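Local coordinates for protein Cas13d (PDB 6IV9) that binds a CRISPR RNA in a binary complex and, through two HEPN domains, governs maturation of that RNA and cleavage of target RNA, at residues 323-326 with 327-330. The protein carries 2 engineered substitutions. Sequence-based numbering, arbitrary orientation.
Sequences EERL and KSIN. With nucleotides of chain B.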
loop_
_atom_site.group_PDB
_atom_site.type_symbol
_atom_site.label_atom_id
_atom_site.label_comp_id
_atom_site.label_asym_id
_atom_site.label_seq_id
_atom_site.Cartn_x
_atom_site.Cartn_y
_atom_site.Cartn_z
ATOM N N GLU A 323 7.306 -16.107 -14.127
ATOM C CA GLU A 323 7.802 -17.490 -14.290
ATOM C C GLU A 323 9.035 -17.665 -13.413
ATOM O O GLU A 323 9.167 -18.682 -12.784
ATOM C CB GLU A 323 8.233 -17.705 -15.732
ATOM C CG GLU A 323 7.165 -18.278 -16.622
ATOM C CD GLU A 323 7.499 -18.165 -18.101
ATOM O OE1 GLU A 323 8.686 -18.068 -18.422
ATOM O OE2 GLU A 323 6.568 -18.152 -18.923
ATOM N N GLU A 324 9.893 -16.665 -13.376
ATOM C CA GLU A 324 11.120 -16.772 -12.565
ATOM C C GLU A 324 10.758 -16.933 -11.085
ATOM O O GLU A 324 11.374 -17.727 -10.425
ATOM C CB GLU A 324 11.940 -15.510 -12.781
ATOM C CG GLU A 324 13.304 -15.567 -12.162
ATOM C CD GLU A 324 14.114 -14.322 -12.456
ATOM O OE1 GLU A 324 14.790 -14.291 -13.484
ATOM O OE2 GLU A 324 14.054 -13.398 -11.652
ATOM N N ARG A 325 9.819 -16.141 -10.589
ATOM C CA ARG A 325 9.411 -16.254 -9.173
ATOM C C ARG A 325 8.705 -17.589 -8.913
ATOM O O ARG A 325 9.020 -18.225 -7.948
ATOM C CB ARG A 325 8.483 -15.088 -8.840
ATOM C CG ARG A 325 7.791 -15.214 -7.500
ATOM C CD ARG A 325 8.726 -14.833 -6.387
ATOM N NE ARG A 325 9.617 -15.921 -6.069
ATOM C CZ ARG A 325 10.528 -15.889 -5.116
ATOM N NH1 ARG A 325 10.641 -14.828 -4.345
ATOM N NH2 ARG A 325 11.317 -16.922 -4.925
ATOM N N LEU A 326 7.755 -17.957 -9.759
ATOM C CA LEU A 326 6.966 -19.199 -9.583
ATOM C C LEU A 326 7.860 -20.436 -9.719
ATOM O O LEU A 326 7.690 -21.362 -8.965
ATOM C CB LEU A 326 5.847 -19.198 -10.624
ATOM C CG LEU A 326 4.428 -18.958 -10.119
ATOM C CD1 LEU A 326 4.365 -18.474 -8.694
ATOM C CD2 LEU A 326 3.614 -18.101 -11.053
ATOM N N LYS A 327 8.756 -20.427 -10.692
ATOM C CA LYS A 327 9.647 -21.592 -10.894
ATOM C C LYS A 327 10.553 -21.775 -9.672
ATOM O O LYS A 327 10.774 -22.893 -9.301
ATOM C CB LYS A 327 10.288 -21.554 -12.283
ATOM C CG LYS A 327 9.256 -21.516 -13.400
ATOM C CD LYS A 327 9.649 -22.139 -14.713
ATOM C CE LYS A 327 10.704 -21.335 -15.429
ATOM N NZ LYS A 327 10.535 -21.379 -16.895
ATOM N N SER A 328 11.050 -20.704 -9.074
ATOM C CA SER A 328 11.899 -20.890 -7.870
ATOM C C SER A 328 11.101 -21.507 -6.714
ATOM O O SER A 328 11.658 -22.281 -5.995
ATOM C CB SER A 328 12.597 -19.633 -7.475
ATOM O OG SER A 328 11.674 -18.599 -7.219
ATOM N N ILE A 329 9.873 -21.067 -6.481
ATOM C CA ILE A 329 9.043 -21.680 -5.410
ATOM C C ILE A 329 8.643 -23.122 -5.763
ATOM O O ILE A 329 8.699 -23.977 -4.914
ATOM C CB ILE A 329 7.776 -20.834 -5.226
ATOM C CG1 ILE A 329 8.091 -19.405 -4.802
ATOM C CG2 ILE A 329 6.816 -21.501 -4.276
ATOM C CD1 ILE A 329 6.988 -18.437 -5.098
ATOM N N ASN A 330 8.157 -23.315 -6.978
ATOM C CA ASN A 330 7.607 -24.597 -7.486
ATOM C C ASN A 330 8.651 -25.695 -7.683
ATOM O O ASN A 330 8.307 -26.841 -7.476
ATOM C CB ASN A 330 6.774 -24.400 -8.744
ATOM C CG ASN A 330 5.477 -23.697 -8.442
ATOM O OD1 ASN A 330 5.067 -23.645 -7.304
ATOM N ND2 ASN A 330 4.850 -23.141 -9.450
ATOM P P U B 43 6.695 -16.761 3.275
ATOM O OP1 U B 43 5.399 -16.285 2.665
ATOM O OP2 U B 43 6.720 -17.156 4.682
ATOM O "O5'" U B 43 7.116 -17.972 2.339
ATOM C "C5'" U B 43 8.380 -18.631 2.502
ATOM C "C4'" U B 43 8.349 -19.974 1.807
ATOM O "O4'" U B 43 8.273 -19.687 0.398
ATOM C "C3'" U B 43 9.621 -20.828 1.956
ATOM O "O3'" U B 43 9.429 -21.616 3.119
ATOM C "C2'" U B 43 9.622 -21.626 0.643
ATOM O "O2'" U B 43 8.604 -22.593 0.776
ATOM C "C1'" U B 43 9.105 -20.576 -0.351
ATOM N N1 U B 43 10.168 -19.799 -1.004
ATOM C C2 U B 43 10.976 -20.442 -1.909
ATOM O O2 U B 43 10.821 -21.603 -2.227
ATOM N N3 U B 43 11.972 -19.673 -2.440
ATOM C C4 U B 43 12.240 -18.356 -2.172
ATOM O O4 U B 43 13.175 -17.803 -2.748
ATOM C C5 U B 43 11.361 -17.754 -1.226
ATOM C C6 U B 43 10.381 -18.476 -0.684
#
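Arg325 and Ser328, one helical turn apart near the end of helix 312-330, together illustrate how a helix surface can present a donor to an RNA base. Arg325 NH2 divides its bonding between protein and nucleic acid: it donates to Ser328 OG at 2.9 Å, tilted from the guanidinium plane, and to O4 of U43 of chain B at 3.0 Å, with that oxygen lying in plane at the guanidinium edge. Ser328 OG in turn donates to the backbone O of Arg325 at 2.8 Å, reaching it from above the carbonyl plane. The serine's chi1 of 58° sets OG between its own backbone N and carbonyl carbon, where it can serve both groups of the arginine. Arg325 leaves the backbone with CG anti to N and then bends at chi2 and chi3, which carries the guanidinium alongside the next turn, to Ser328. Ile329 crosses this chain at about a right angle, its CD1 3.8 Å from Arg325 NE, while its CA lies 3.6 Å from O2 of U43 of chain B. Outside the helix, the backbone O of Arg573 takes a hydrogen bond from Arg325 NH1, and Ile569 of helix 556-570 packs on Arg325, Leu326 and Ile329. Next along, Asn330 N donates a hydrogen bond to Leu326 O at 2.8 Å, and the buried asparagine amide is satisfied at both ends, OD1 by Tyr361 OH and ND2 by the backbone O of Lys490. Replacing Arg325 with a leucine would probably leave uridine O4, Ser328 OG and the backbone O of Arg573 without this donor. The arginine offers N-H to the carbonyl O4 of the uracil, a base-edge contact rather than a backbone-phosphate one, which may contribute to recognition of this nucleotide.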